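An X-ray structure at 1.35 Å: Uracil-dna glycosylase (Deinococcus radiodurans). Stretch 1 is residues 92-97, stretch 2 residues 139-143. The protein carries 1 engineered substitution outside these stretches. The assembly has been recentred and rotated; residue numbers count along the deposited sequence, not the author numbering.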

# COMPACT_ATOMS: atom_id res chain seq x y z
N HIS A 92 2.44 10.41 1.16
CA HIS A 92 1.19 10.95 1.73
C HIS A 92 0.14 9.87 1.95
O HIS A 92 -1.07 10.17 2.01
CB HIS A 92 0.63 12.14 0.95
CG HIS A 92 1.55 13.30 0.97
ND1 HIS A 92 2.45 13.48 -0.05
CD2 HIS A 92 1.80 14.26 1.88
CE1 HIS A 92 3.20 14.52 0.23
NE2 HIS A 92 2.82 15.02 1.37
N GLY A 93 0.60 8.67 2.28
CA GLY A 93 -0.29 7.62 2.76
C GLY A 93 -0.84 6.68 1.70
O GLY A 93 -1.42 5.70 2.04
N LEU A 94 -0.63 6.95 0.42
CA LEU A 94 -0.96 5.95 -0.62
C LEU A 94 0.39 5.46 -1.11
O LEU A 94 1.17 6.22 -1.64
CB LEU A 94 -1.70 6.58 -1.82
CG LEU A 94 -3.06 7.20 -1.62
CD1 LEU A 94 -3.58 7.64 -2.98
CD2 LEU A 94 -3.93 6.19 -0.98
N SER A 95 0.68 4.17 -0.86
CA SER A 95 2.00 3.66 -1.17
C SER A 95 2.39 3.93 -2.61
O SER A 95 1.61 3.75 -3.55
CB SER A 95 2.15 2.20 -0.81
OG SER A 95 1.34 1.33 -1.60
N PHE A 96 3.65 4.34 -2.76
CA PHE A 96 4.29 4.64 -4.04
C PHE A 96 3.88 5.93 -4.71
O PHE A 96 4.56 6.37 -5.65
CB PHE A 96 4.18 3.48 -5.02
CG PHE A 96 4.76 2.20 -4.45
CD1 PHE A 96 6.16 2.06 -4.41
CD2 PHE A 96 4.01 1.22 -3.84
CE1 PHE A 96 6.75 0.97 -3.82
CE2 PHE A 96 4.62 0.11 -3.25
CZ PHE A 96 6.00 -0.02 -3.24
N SER A 97 2.79 6.56 -4.25
CA SER A 97 2.26 7.76 -4.91
C SER A 97 2.99 9.03 -4.45
O SER A 97 3.42 9.16 -3.31
CB SER A 97 0.79 7.90 -4.57
OG SER A 97 0.11 8.91 -5.28
N LEU A 139 -5.91 -0.96 -3.08
CA LEU A 139 -5.49 -0.48 -1.79
C LEU A 139 -3.97 -0.38 -1.81
O LEU A 139 -3.29 -1.39 -1.96
CB LEU A 139 -5.98 -1.43 -0.69
CG LEU A 139 -5.65 -1.04 0.75
CD1 LEU A 139 -6.39 0.19 1.20
CD2 LEU A 139 -6.09 -2.18 1.67
N LEU A 140 -3.47 0.84 -1.66
CA LEU A 140 -2.05 1.11 -1.76
C LEU A 140 -1.40 1.18 -0.37
O LEU A 140 -1.27 2.24 0.23
CB LEU A 140 -1.86 2.40 -2.58
CG LEU A 140 -2.31 2.30 -4.05
CD1 LEU A 140 -2.40 3.68 -4.64
CD2 LEU A 140 -1.28 1.50 -4.79
N LEU A 141 -1.02 0.02 0.11
CA LEU A 141 -0.57 -0.18 1.50
C LEU A 141 0.95 -0.34 1.55
O LEU A 141 1.58 -0.70 0.59
CB LEU A 141 -1.27 -1.39 2.11
CG LEU A 141 -1.50 -1.48 3.63
CD1 LEU A 141 -2.33 -0.28 4.11
CD2 LEU A 141 -2.15 -2.82 4.02
N ASN A 142 1.50 -0.09 2.74
CA ASN A 142 2.87 -0.55 3.08
C ASN A 142 2.79 -1.36 4.37
O ASN A 142 1.86 -1.16 5.16
CB ASN A 142 3.76 0.67 3.33
CG ASN A 142 4.25 1.34 2.05
OD1 ASN A 142 4.79 0.70 1.17
ND2 ASN A 142 4.14 2.69 1.98
N ALA A 143 3.76 -2.26 4.55
CA ALA A 143 3.79 -3.05 5.74
C ALA A 143 3.92 -2.23 7.02
O ALA A 143 3.39 -2.64 8.09
CB ALA A 143 4.88 -4.11 5.66
O HOH W 1 -0.34 2.86 2.90

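A single residue, Ser95, supplies both direct hydrogen bonds between the two stretches, one from its backbone and one from its side chain, to the carbonyls of successive residues in the strand. Ser95 N donates to Leu140 O at 3.0 Å, and with an N-H...O angle of 174° the bond is almost perfectly linear. Ser95 OG donates to Leu141 O, also at 3.0 Å. The segments run 95° apart end to end, so stretch 1 does not extend the sheet as a neighbouring strand; it crosses the strand and meets it closely at one point, where the CA atoms of Ser95 and Leu140 lie 4.8 Å apart.

The CA-to-CB bond of Ser95 points toward the strand, and its chi1 of 67° (p) places the hydroxyl over the backbone between Leu140 and Leu141. Proximity alone does not make further bonds there: Ser95 OG lies 3.2 Å from Leu141 N and 3.3 Å from Leu140 O, but the angles are poor in both cases. Serine suits this buried position because it is small enough to lie close against the strand while carrying a donor for a main-chain carbonyl.

Leu140 answers from the strand, with its CA-to-CB bond also directed toward stretch 1. Its CB packs 3.5 Å from Ser95 OG, and its CD1 reaches 4.1 Å from Leu94 CB, adding an apolar contact beside the polar one. Ser95 and Leu140 account for most of the 274 Å² buried between the stretches. The CA-to-CB bond of Leu141, by contrast, points away, as expected from strand alternation, leaving its carbonyl as its contribution to the bonding.

A type II turn from Leu94 to Ser97 shapes the approaching loop and is closed by a hydrogen bond from Ser97 N to Leu94 O (3.1 Å). Ser95 and Phe96 occupy its central positions, Phe96 with a positive phi of 74°. Just before the turn, Gly93 has phi/psi of 92/-8°, where a CB would be jammed against the carbonyl O of His92; this local strain, rather than packing against the strand, calls for glycine.

Water 1 adds an indirect link, lying 3.2 Å from Gly93 O and 2.9 Å from Leu140 O and able to donate to either. Leu140 O thus faces both this water and Ser95 N. At the end of the strand, the CA-to-CB bond of Asn142 points sideways, but the end of its side chain comes nearer the loop, with ND2 3.5 Å from Ser95 CB, while OD1 sits obliquely to the Phe96 ring, 4.5 Å from CE2.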